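Local atomic coordinates of intramolecular trans-sialidase (Macrobdella decora, PDB entry 3SLI), a protein that probably cleaves sialic acid from sialoglycoconjugates by intramolecular trans-sialidation, releasing it as 2,7-anhydro-Neu5Ac. Residues R108-V113 with G169-D174; T38-Y43 with Q189-T194; I71-S76 with A98-L103; N10-A15 with V153-T158. One frame throughout, in Å; residues are numbered along the deposited sequence.

Interaction 1. Residues R108-V113 with G169-D174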
loop_
_atom_site.group_PDB
_atom_site.type_symbol
_atom_site.label_atom_id
_atom_site.label_comp_id
_atom_site.label_asym_id
_atom_site.label_seq_id
_atom_site.Cartn_x
_atom_site.Cartn_y
_atom_site.Cartn_z
ATOM N N ARG A 108 -2.542 7.824 -23.613
ATOM C CA ARG A 108 -1.297 8.413 -23.123
ATOM C C ARG A 108 -1.628 9.804 -22.590
ATOM O O ARG A 108 -2.299 10.590 -23.263
ATOM C CB ARG A 108 -0.266 8.512 -24.251
ATOM C CG ARG A 108 0.226 7.168 -24.789
ATOM C CD ARG A 108 1.153 6.468 -23.812
ATOM N NE ARG A 108 1.607 5.178 -24.329
ATOM C CZ ARG A 108 2.754 4.593 -23.995
ATOM N NH1 ARG A 108 3.586 5.175 -23.144
ATOM N NH2 ARG A 108 3.071 3.414 -24.510
ATOM N N VAL A 109 -1.174 10.097 -21.379
ATOM C CA VAL A 109 -1.464 11.381 -20.752
ATOM C C VAL A 109 -0.217 12.212 -20.445
ATOM O O VAL A 109 0.895 11.688 -20.377
ATOM C CB VAL A 109 -2.293 11.190 -19.449
ATOM C CG1 VAL A 109 -3.678 10.624 -19.778
ATOM C CG2 VAL A 109 -1.548 10.276 -18.459
ATOM N N PHE A 110 -0.411 13.518 -20.294
ATOM C CA PHE A 110 0.684 14.430 -19.985
ATOM C C PHE A 110 0.998 14.474 -18.498
ATOM O O PHE A 110 0.103 14.388 -17.655
ATOM C CB PHE A 110 0.349 15.856 -20.444
ATOM C CG PHE A 110 0.557 16.092 -21.910
ATOM C CD1 PHE A 110 -0.417 15.727 -22.836
ATOM C CD2 PHE A 110 1.729 16.686 -22.369
ATOM C CE1 PHE A 110 -0.224 15.950 -24.205
ATOM C CE2 PHE A 110 1.935 16.914 -23.729
ATOM C CZ PHE A 110 0.958 16.545 -24.652
ATOM N N ASN A 111 2.278 14.592 -18.180
ATOM C CA ASN A 111 2.714 14.715 -16.801
ATOM C C ASN A 111 3.453 16.048 -16.792
ATOM O O ASN A 111 3.978 16.474 -17.829
ATOM C CB ASN A 111 3.671 13.581 -16.400
ATOM C CG ASN A 111 2.985 12.215 -16.357
ATOM O OD1 ASN A 111 2.787 11.575 -17.391
ATOM N ND2 ASN A 111 2.649 11.758 -15.161
ATOM N N THR A 112 3.450 16.727 -15.656
ATOM C CA THR A 112 4.131 18.007 -15.544
ATOM C C THR A 112 5.167 17.866 -14.443
ATOM O O THR A 112 4.840 17.525 -13.300
ATOM C CB THR A 112 3.132 19.143 -15.232
ATOM O OG1 THR A 112 1.991 19.022 -16.096
ATOM C CG2 THR A 112 3.791 20.511 -15.465
ATOM N N VAL A 113 6.425 18.119 -14.794
ATOM C CA VAL A 113 7.530 17.984 -13.851
ATOM C C VAL A 113 8.376 19.257 -13.742
ATOM O O VAL A 113 8.293 20.142 -14.602
ATOM C CB VAL A 113 8.434 16.779 -14.255
ATOM C CG1 VAL A 113 7.574 15.552 -14.476
ATOM C CG2 VAL A 113 9.232 17.092 -15.525
ATOM N N GLY A 169 10.542 9.389 -26.662
ATOM C CA GLY A 169 9.664 9.306 -27.813
ATOM C C GLY A 169 8.343 9.853 -27.312
ATOM O O GLY A 169 7.874 9.443 -26.243
ATOM N N GLY A 170 7.791 10.838 -28.013
ATOM C CA GLY A 170 6.526 11.420 -27.594
ATOM C C GLY A 170 6.422 12.906 -27.891
ATOM O O GLY A 170 6.914 13.370 -28.923
ATOM N N THR A 171 5.813 13.651 -26.972
ATOM C CA THR A 171 5.623 15.092 -27.127
ATOM C C THR A 171 6.013 15.916 -25.899
ATOM O O THR A 171 5.677 15.565 -24.764
ATOM C CB THR A 171 4.136 15.426 -27.443
ATOM O OG1 THR A 171 3.740 14.785 -28.662
ATOM C CG2 THR A 171 3.924 16.945 -27.575
ATOM N N ILE A 172 6.762 16.992 -26.124
ATOM C CA ILE A 172 7.111 17.903 -25.042
ATOM C C ILE A 172 6.036 18.987 -25.217
ATOM O O ILE A 172 6.081 19.773 -26.169
ATOM C CB ILE A 172 8.522 18.529 -25.201
ATOM C CG1 ILE A 172 9.609 17.446 -25.166
ATOM C CG2 ILE A 172 8.770 19.546 -24.084
ATOM C CD1 ILE A 172 9.681 16.676 -23.865
ATOM N N GLY A 173 5.019 18.949 -24.361
ATOM C CA GLY A 173 3.939 19.915 -24.444
ATOM C C GLY A 173 4.412 21.340 -24.239
ATOM O O GLY A 173 4.009 22.253 -24.966
ATOM N N ASP A 174 5.303 21.528 -23.273
ATOM C CA ASP A 174 5.817 22.848 -22.974
ATOM C C ASP A 174 7.064 22.734 -22.117
ATOM O O ASP A 174 7.223 21.771 -21.367
ATOM C CB ASP A 174 4.748 23.648 -22.211
ATOM C CG ASP A 174 5.009 25.145 -22.221
ATOM O OD1 ASP A 174 4.614 25.814 -23.206
ATOM O OD2 ASP A 174 5.605 25.653 -21.245
#
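Phe110 reaches from 108-113 to the backbone of Gly173 and to the methyl of Thr171, and its ring makes the whole contact. The tight part lies at Gly173. Phe110 CE2 stands 3.7 Å from Gly173 CA, and Gly173 N lies in the plane of the ring, at its edge. Glycine suits this place because, having no side chain, it lets the ring come close to the strand backbone. The first torsion of Phe110 (chi1 -80°) sets CG beside its own backbone N and anti to the carbonyl carbon, which swings the ring across the intervening strand 37-45, where it also touches Ser42 and Lys44. Toward Thr171 the fit is looser. Phe110 CZ is 4.2 Å from Thr171 CG2, and the two side chains meet at a slant. Both residues are partly exposed, whereas Gly173 is buried. Threonine serves this margin with two different branches: CG2 offers carbon to the ring, while OG1 is hydrogen-bonded to OD1 of Asp13 on the neighbouring strand 5-14. The ring thus packs on backbone and a methyl, with a hydroxyl bond beside it. Gly173 has nearly helical backbone angles (phi -62°, psi -42°), and it and Asp174 together face Ser42. This is a classic beta bulge, set here in one sheet of the concanavalin-like beta-sandwich of the sialidase N-terminal domain.

Interaction 2. Residues T38-Y43 with Q189-T194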
loop_
_atom_site.group_PDB
_atom_site.type_symbol
_atom_site.label_atom_id
_atom_site.label_comp_id
_atom_site.label_asym_id
_atom_site.label_seq_id
_atom_site.Cartn_x
_atom_site.Cartn_y
_atom_site.Cartn_z
ATOM N N THR A 38 15.631 26.927 -12.766
ATOM C CA THR A 38 14.445 26.088 -12.647
ATOM C C THR A 38 14.006 25.636 -14.033
ATOM O O THR A 38 14.021 26.420 -14.980
ATOM C CB THR A 38 13.256 26.869 -12.012
ATOM O OG1 THR A 38 13.682 27.518 -10.804
ATOM C CG2 THR A 38 12.108 25.915 -11.682
ATOM N N ILE A 39 13.658 24.362 -14.167
ATOM C CA ILE A 39 13.176 23.845 -15.440
ATOM C C ILE A 39 11.837 23.196 -15.173
ATOM O O ILE A 39 11.689 22.425 -14.224
ATOM C CB ILE A 39 14.100 22.775 -16.081
ATOM C CG1 ILE A 39 15.480 23.354 -16.407
ATOM C CG2 ILE A 39 13.463 22.242 -17.359
ATOM C CD1 ILE A 39 16.495 23.140 -15.316
ATOM N N ILE A 40 10.843 23.570 -15.957
ATOM C CA ILE A 40 9.530 22.982 -15.806
ATOM C C ILE A 40 9.037 22.574 -17.176
ATOM O O ILE A 40 9.141 23.338 -18.143
ATOM C CB ILE A 40 8.530 23.928 -15.073
ATOM C CG1 ILE A 40 7.100 23.419 -15.243
ATOM C CG2 ILE A 40 8.667 25.351 -15.551
ATOM C CD1 ILE A 40 6.228 23.758 -14.088
ATOM N N LEU A 41 8.570 21.338 -17.283
ATOM C CA LEU A 41 8.075 20.867 -18.557
ATOM C C LEU A 41 6.925 19.885 -18.472
ATOM O O LEU A 41 6.765 19.159 -17.487
ATOM C CB LEU A 41 9.205 20.308 -19.432
ATOM C CG LEU A 41 10.037 19.067 -19.123
ATOM C CD1 LEU A 41 10.709 18.650 -20.421
ATOM C CD2 LEU A 41 11.089 19.339 -18.059
ATOM N N SER A 42 6.096 19.942 -19.504
ATOM C CA SER A 42 4.922 19.101 -19.665
ATOM C C SER A 42 5.290 18.139 -20.795
ATOM O O SER A 42 5.768 18.575 -21.839
ATOM C CB SER A 42 3.747 19.992 -20.091
ATOM O OG SER A 42 2.553 19.255 -20.273
ATOM N N TYR A 43 5.076 16.842 -20.603
ATOM C CA TYR A 43 5.419 15.872 -21.650
ATOM C C TYR A 43 4.445 14.706 -21.674
ATOM O O TYR A 43 3.756 14.443 -20.687
ATOM C CB TYR A 43 6.830 15.301 -21.418
ATOM C CG TYR A 43 6.867 14.268 -20.306
ATOM C CD1 TYR A 43 7.033 14.659 -18.982
ATOM C CD2 TYR A 43 6.634 12.905 -20.569
ATOM C CE1 TYR A 43 6.954 13.732 -17.942
ATOM C CE2 TYR A 43 6.551 11.971 -19.532
ATOM C CZ TYR A 43 6.710 12.395 -18.224
ATOM O OH TYR A 43 6.593 11.510 -17.181
ATOM N N GLN A 189 2.127 24.341 -7.592
ATOM C CA GLN A 189 1.033 24.915 -8.363
ATOM C C GLN A 189 1.199 24.627 -9.866
ATOM O O GLN A 189 0.291 24.094 -10.512
ATOM C CB GLN A 189 0.992 26.426 -8.107
ATOM C CG GLN A 189 -0.160 27.161 -8.757
ATOM C CD GLN A 189 -1.480 26.870 -8.084
ATOM O OE1 GLN A 189 -1.562 26.786 -6.854
ATOM N NE2 GLN A 189 -2.528 26.715 -8.885
ATOM N N ALA A 190 2.369 24.955 -10.413
ATOM C CA ALA A 190 2.651 24.740 -11.829
ATOM C C ALA A 190 2.528 23.281 -12.269
ATOM O O ALA A 190 1.916 22.992 -13.301
ATOM C CB ALA A 190 4.032 25.264 -12.171
ATOM N N THR A 191 3.119 22.367 -11.503
ATOM C CA THR A 191 3.063 20.946 -11.856
ATOM C C THR A 191 1.720 20.283 -11.524
ATOM O O THR A 191 1.349 19.295 -12.152
ATOM C CB THR A 191 4.236 20.129 -11.231
ATOM O OG1 THR A 191 4.155 20.153 -9.801
ATOM C CG2 THR A 191 5.593 20.689 -11.678
ATOM N N GLY A 192 0.978 20.864 -10.582
ATOM C CA GLY A 192 -0.312 20.318 -10.185
ATOM C C GLY A 192 -1.415 20.406 -11.225
ATOM O O GLY A 192 -2.539 19.956 -10.989
ATOM N N VAL A 193 -1.097 20.963 -12.388
ATOM C CA VAL A 193 -2.073 21.101 -13.453
ATOM C C VAL A 193 -2.458 19.751 -14.079
ATOM O O VAL A 193 -3.432 19.658 -14.835
ATOM C CB VAL A 193 -1.578 22.105 -14.520
ATOM C CG1 VAL A 193 -0.570 21.461 -15.460
ATOM C CG2 VAL A 193 -2.752 22.690 -15.271
ATOM N N THR A 194 -1.676 18.712 -13.796
ATOM C CA THR A 194 -1.979 17.379 -14.308
ATOM C C THR A 194 -1.928 16.371 -13.163
ATOM O O THR A 194 -0.891 16.199 -12.524
ATOM C CB THR A 194 -0.997 16.923 -15.429
ATOM O OG1 THR A 194 0.360 17.109 -15.000
ATOM C CG2 THR A 194 -1.259 17.673 -16.729
#
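Ala190 and Thr191, in the last turn of helix 184-191, pack on Ile40 of strand 37-45, a helix-on-sheet contact on the outer face of the concanavalin-like sandwich. The neighbours of Ile40, Ile39 and Leu41, turn instead toward strand 51-58 of the other sheet. Along 189-194, Gln189 comes first; its carbonyl O receives a weak bond from Gly192 N as the helix runs out. Ala190 follows with its methyl directed at the strand, and so small a side chain allows the helix to lie close. Thr191 presents its two branches to different surroundings. CG2 meets the end of Ile40, at 4.0 Å from CD1, while OG1 (chi1 63°) is turned back to the carbonyl of Leu187 and is also bonded by Gly130 N, so the hydroxyl of this buried residue is well satisfied. From here a type I turn carries the chain through Gly192 and Val193 to Thr194, with a weak bond of 3.5 Å from Thr194 N to Thr191 O. Thr194 OG1 is hydrogen-bonded to Thr112 OG1 and to Asn129 OD1, tying the turn to the sheet. The long branch of Ile40 is extended, with CG1 anti to the backbone N (chi1 166°), and it carries its terminal methyl outward until CD1 is 3.3 Å from Ala190 CB, closer than carbons usually come.

Interaction 3. Residues I71-S76 with A98-L103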
loop_
_atom_site.group_PDB
_atom_site.type_symbol
_atom_site.label_atom_id
_atom_site.label_comp_id
_atom_site.label_asym_id
_atom_site.label_seq_id
_atom_site.Cartn_x
_atom_site.Cartn_y
_atom_site.Cartn_z
ATOM N N ILE A 71 17.286 15.690 -17.097
ATOM C CA ILE A 71 16.106 15.364 -16.298
ATOM C C ILE A 71 15.516 14.226 -17.123
ATOM O O ILE A 71 15.315 14.391 -18.323
ATOM C CB ILE A 71 15.080 16.527 -16.270
ATOM C CG1 ILE A 71 15.707 17.786 -15.670
ATOM C CG2 ILE A 71 13.828 16.116 -15.471
ATOM C CD1 ILE A 71 14.803 19.012 -15.754
ATOM N N TYR A 72 15.224 13.091 -16.491
ATOM C CA TYR A 72 14.704 11.933 -17.223
ATOM C C TYR A 72 13.549 11.242 -16.505
ATOM O O TYR A 72 13.305 11.486 -15.321
ATOM C CB TYR A 72 15.835 10.897 -17.439
ATOM C CG TYR A 72 16.298 10.216 -16.156
ATOM C CD1 TYR A 72 15.616 9.105 -15.644
ATOM C CD2 TYR A 72 17.346 10.742 -15.401
ATOM C CE1 TYR A 72 15.951 8.553 -14.416
ATOM C CE2 TYR A 72 17.696 10.191 -14.166
ATOM C CZ TYR A 72 16.988 9.098 -13.678
ATOM O OH TYR A 72 17.298 8.571 -12.447
ATOM N N ILE A 73 12.865 10.364 -17.240
ATOM C CA ILE A 73 11.782 9.542 -16.710
ATOM C C ILE A 73 12.097 8.104 -17.157
ATOM O O ILE A 73 12.936 7.896 -18.047
ATOM C CB ILE A 73 10.372 9.973 -17.230
ATOM C CG1 ILE A 73 10.356 10.098 -18.754
ATOM C CG2 ILE A 73 9.929 11.267 -16.542
ATOM C CD1 ILE A 73 9.484 9.075 -19.466
ATOM N N THR A 74 11.490 7.113 -16.509
ATOM C CA THR A 74 11.724 5.721 -16.888
ATOM C C THR A 74 10.397 5.095 -17.292
ATOM O O THR A 74 9.330 5.590 -16.909
ATOM C CB THR A 74 12.345 4.889 -15.732
ATOM O OG1 THR A 74 11.345 4.603 -14.740
ATOM C CG2 THR A 74 13.515 5.640 -15.086
ATOM N N ASN A 75 10.447 3.989 -18.027
ATOM C CA ASN A 75 9.217 3.332 -18.454
ATOM C C ASN A 75 8.419 2.739 -17.291
ATOM O O ASN A 75 7.281 2.311 -17.471
ATOM C CB ASN A 75 9.470 2.294 -19.563
ATOM C CG ASN A 75 10.344 1.110 -19.122
ATOM O OD1 ASN A 75 10.696 0.269 -19.952
ATOM N ND2 ASN A 75 10.696 1.036 -17.848
ATOM N N SER A 76 9.015 2.739 -16.101
ATOM C CA SER A 76 8.353 2.232 -14.907
ATOM C C SER A 76 7.870 3.381 -14.011
ATOM O O SER A 76 7.593 3.180 -12.826
ATOM C CB SER A 76 9.270 1.291 -14.132
ATOM O OG SER A 76 10.458 1.939 -13.729
ATOM N N ALA A 98 8.212 5.417 -9.246
ATOM C CA ALA A 98 6.764 5.565 -9.332
ATOM C C ALA A 98 6.248 6.991 -9.077
ATOM O O ALA A 98 5.351 7.195 -8.250
ATOM C CB ALA A 98 6.113 4.589 -8.357
ATOM N N SER A 99 6.815 7.962 -9.795
ATOM C CA SER A 99 6.439 9.371 -9.661
ATOM C C SER A 99 5.511 9.874 -10.765
ATOM O O SER A 99 4.759 10.830 -10.558
ATOM C CB SER A 99 7.694 10.247 -9.642
ATOM O OG SER A 99 8.509 9.960 -8.520
ATOM N N VAL A 100 5.592 9.257 -11.941
ATOM C CA VAL A 100 4.781 9.645 -13.086
ATOM C C VAL A 100 4.086 8.420 -13.680
ATOM O O VAL A 100 4.410 7.287 -13.311
ATOM C CB VAL A 100 5.663 10.338 -14.178
ATOM C CG1 VAL A 100 6.306 11.597 -13.604
ATOM C CG2 VAL A 100 6.747 9.398 -14.688
ATOM N N ARG A 101 3.133 8.632 -14.581
ATOM C CA ARG A 101 2.439 7.516 -15.217
ATOM C C ARG A 101 2.502 7.705 -16.729
ATOM O O ARG A 101 2.942 8.749 -17.196
ATOM C CB ARG A 101 0.989 7.383 -14.716
ATOM C CG ARG A 101 -0.008 8.435 -15.214
ATOM C CD ARG A 101 -1.389 8.172 -14.616
ATOM N NE ARG A 101 -1.914 6.850 -14.981
ATOM C CZ ARG A 101 -2.762 6.134 -14.240
ATOM N NH1 ARG A 101 -3.194 6.592 -13.075
ATOM N NH2 ARG A 101 -3.213 4.967 -14.686
ATOM N N ALA A 102 2.084 6.706 -17.499
ATOM C CA ALA A 102 2.149 6.815 -18.951
ATOM C C ALA A 102 0.794 6.761 -19.612
ATOM O O ALA A 102 0.509 7.526 -20.537
ATOM C CB ALA A 102 3.046 5.726 -19.520
ATOM N N LEU A 103 -0.074 5.918 -19.072
ATOM C CA LEU A 103 -1.397 5.728 -19.639
ATOM C C LEU A 103 -2.470 5.749 -18.561
ATOM O O LEU A 103 -2.260 5.250 -17.457
ATOM C CB LEU A 103 -1.418 4.401 -20.397
ATOM C CG LEU A 103 -2.631 4.035 -21.241
ATOM C CD1 LEU A 103 -2.152 3.455 -22.563
ATOM C CD2 LEU A 103 -3.524 3.052 -20.481
HETATM O O HOH W 1 9.372 3.204 -10.651
#
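Ile73 and Val100 are the facing pair where the end of strand 67-74 meets the irregular segment 98-103, with CA atoms 7.9 Å apart. The backbones draw closer at Ser76 and Ala98, whose CA atoms are 6.7 Å apart. Ala98 has a left-handed conformation (phi 42°), a bend in the chain between strand 91-96 of one sheet and strand 103-104 of the other. Here a water bridges the two backbones: it donates to Ser76 O at 2.8 Å and accepts from Ala98 N at 2.9 Å. The side-chain contact is apolar. Ile73 CG2 and Val100 CG2 touch at 4.1 Å, the two side chains crossing at about a right angle, and Tyr43 packs against both. Branched residues suit this place, since a methyl on the beta carbon makes the contact close to the main chain. Arg101 leaves its backbone pointing away from strand 67-74. Its guanidinium grips Leu103 O side-on: NH2, at 2.9 Å, lies in the carbonyl plane, whereas NE approaches from above it. NH1 forms a salt bridge with Glu668, and Leu103 N is bonded to Asp625, both far along the chain. The chemistry implies a division of labour: a methyl contact joins the pair on the inner side, a water bridges the backbones where the strand has ended, and charge on the far side joins this loop to the rest of the enzyme.

Interaction 4. Residues N10-A15 with V153-T158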
loop_
_atom_site.group_PDB
_atom_site.type_symbol
_atom_site.label_atom_id
_atom_site.label_comp_id
_atom_site.label_asym_id
_atom_site.label_seq_id
_atom_site.Cartn_x
_atom_site.Cartn_y
_atom_site.Cartn_z
ATOM N N ASN A 10 7.140 25.213 -27.112
ATOM C CA ASN A 10 5.810 24.645 -26.972
ATOM C C ASN A 10 5.465 23.647 -28.083
ATOM O O ASN A 10 5.899 23.805 -29.223
ATOM C CB ASN A 10 4.803 25.807 -26.936
ATOM C CG ASN A 10 3.369 25.348 -26.936
ATOM O OD1 ASN A 10 2.659 25.503 -27.931
ATOM N ND2 ASN A 10 2.920 24.793 -25.817
ATOM N N ASN A 11 4.710 22.607 -27.719
ATOM C CA ASN A 11 4.254 21.557 -28.636
ATOM C C ASN A 11 5.324 20.977 -29.559
ATOM O O ASN A 11 5.226 21.072 -30.781
ATOM C CB ASN A 11 3.044 22.042 -29.449
ATOM C CG ASN A 11 1.881 22.490 -28.562
ATOM O OD1 ASN A 11 1.771 22.086 -27.399
ATOM N ND2 ASN A 11 1.014 23.338 -29.105
ATOM N N VAL A 12 6.325 20.337 -28.966
ATOM C CA VAL A 12 7.414 19.748 -29.731
ATOM C C VAL A 12 7.302 18.221 -29.805
ATOM O O VAL A 12 7.381 17.532 -28.783
ATOM C CB VAL A 12 8.787 20.120 -29.109
ATOM C CG1 VAL A 12 9.910 19.548 -29.950
ATOM C CG2 VAL A 12 8.924 21.640 -28.969
ATOM N N ASP A 13 7.100 17.696 -31.009
ATOM C CA ASP A 13 7.009 16.248 -31.206
ATOM C C ASP A 13 8.402 15.676 -31.431
ATOM O O ASP A 13 9.157 16.170 -32.270
ATOM C CB ASP A 13 6.114 15.910 -32.401
ATOM C CG ASP A 13 4.644 16.170 -32.126
ATOM O OD1 ASP A 13 4.224 16.083 -30.954
ATOM O OD2 ASP A 13 3.904 16.451 -33.091
ATOM N N ILE A 14 8.739 14.632 -30.684
ATOM C CA ILE A 14 10.050 14.009 -30.796
ATOM C C ILE A 14 9.972 12.543 -31.211
ATOM O O ILE A 14 9.328 11.724 -30.545
ATOM C CB ILE A 14 10.826 14.151 -29.470
ATOM C CG1 ILE A 14 11.040 15.641 -29.175
ATOM C CG2 ILE A 14 12.160 13.399 -29.531
ATOM C CD1 ILE A 14 11.678 15.929 -27.843
ATOM N N ALA A 15 10.571 12.234 -32.356
ATOM C CA ALA A 15 10.603 10.870 -32.859
ATOM C C ALA A 15 11.605 10.115 -32.004
ATOM O O ALA A 15 12.694 10.616 -31.716
ATOM C CB ALA A 15 11.025 10.841 -34.323
ATOM N N VAL A 153 22.136 21.794 -26.128
ATOM C CA VAL A 153 20.942 21.863 -25.296
ATOM C C VAL A 153 20.008 20.990 -26.120
ATOM O O VAL A 153 19.718 21.301 -27.283
ATOM C CB VAL A 153 20.359 23.293 -25.189
ATOM C CG1 VAL A 153 19.088 23.270 -24.336
ATOM C CG2 VAL A 153 21.384 24.236 -24.572
ATOM N N THR A 154 19.563 19.884 -25.531
ATOM C CA THR A 154 18.725 18.931 -26.242
ATOM C C THR A 154 17.474 18.491 -25.481
ATOM O O THR A 154 17.468 18.364 -24.256
ATOM C CB THR A 154 19.564 17.660 -26.611
ATOM O OG1 THR A 154 20.714 18.048 -27.375
ATOM C CG2 THR A 154 18.745 16.664 -27.423
ATOM N N LEU A 155 16.426 18.249 -26.251
ATOM C CA LEU A 155 15.143 17.787 -25.750
ATOM C C LEU A 155 15.013 16.330 -26.223
ATOM O O LEU A 155 15.427 15.997 -27.340
ATOM C CB LEU A 155 14.038 18.626 -26.403
ATOM C CG LEU A 155 13.005 19.436 -25.624
ATOM C CD1 LEU A 155 13.628 20.142 -24.446
ATOM C CD2 LEU A 155 12.315 20.408 -26.590
ATOM N N GLY A 156 14.483 15.464 -25.361
ATOM C CA GLY A 156 14.269 14.068 -25.724
ATOM C C GLY A 156 15.458 13.130 -25.810
ATOM O O GLY A 156 15.367 12.065 -26.424
ATOM N N GLY A 157 16.566 13.496 -25.184
ATOM C CA GLY A 157 17.739 12.646 -25.219
ATOM C C GLY A 157 18.938 13.381 -24.662
ATOM O O GLY A 157 18.852 14.580 -24.371
ATOM N N THR A 158 20.029 12.652 -24.449
ATOM C CA THR A 158 21.274 13.221 -23.939
ATOM C C THR A 158 22.360 12.853 -24.939
ATOM O O THR A 158 22.541 11.675 -25.249
ATOM C CB THR A 158 21.635 12.648 -22.559
ATOM O OG1 THR A 158 20.699 13.131 -21.583
ATOM C CG2 THR A 158 23.052 13.062 -22.151
#
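The flat group that Ile14 covers is the peptide unit between Leu155 and Gly156: its CD1 methyl sits over the face, 3.7 Å from Leu155 C and 3.8 Å from Gly156 N, rather than at an edge. This is contact between the two sheets of a concanavalin-like beta-sandwich, for strand 5-14 belongs to one sheet and strand 152-155 to the other. Gly156 has positive phi (74°), a conformation that glycine adopts easily, and with no side chain it leaves the peptide face clear for the methyl. Ile14 CD1 touches Leu155 CB as well, at 3.9 Å. Isoleucine suits the task because its long branch is straight at chi2 (175°) and delivers the terminal methyl deep between the sheets. The four touching residues are all buried, in keeping with their lack of polar side chains. Tyr20 of the short strand 20-21 packs against Val12, Ile14 and Leu155, while Ile172 adds to the same cluster from the sheet of Ile14. Asp13, between the two apolar residues of its strand, is exposed and uses OD1 to bond Thr171 OG1, so the strand is apolar inward and polar outward. Two residues before Ile14, Val12 places CG1 anti to its backbone N (chi1 -178°), and that methyl meets Leu155 CD2 at 4.2 Å.

In the fold
All four contacts belong to the N-terminal sandwich. Interaction 4 is the fully buried one, sheet against sheet; interactions 1, 2 and 3 are partly buried. Interactions 1 and 2 share one sheet, whose strand 37-45 lies between 107-118 and 170-178. Interaction 1 joins those two flanking strands, and interaction 2 adds a helix to the middle one. Interaction 3 lies at the sandwich end, where Tyr43 from strand 37-45 meets it. Chemistry follows place: aliphatic carbon between the sheets, an aromatic ring on backbone in interaction 1, small methyls under the helix, and a water bridge where strand gives way to loop. Thr171–Asp13 and Thr112–Thr194 bonds link interaction 1 to interactions 4 and 2.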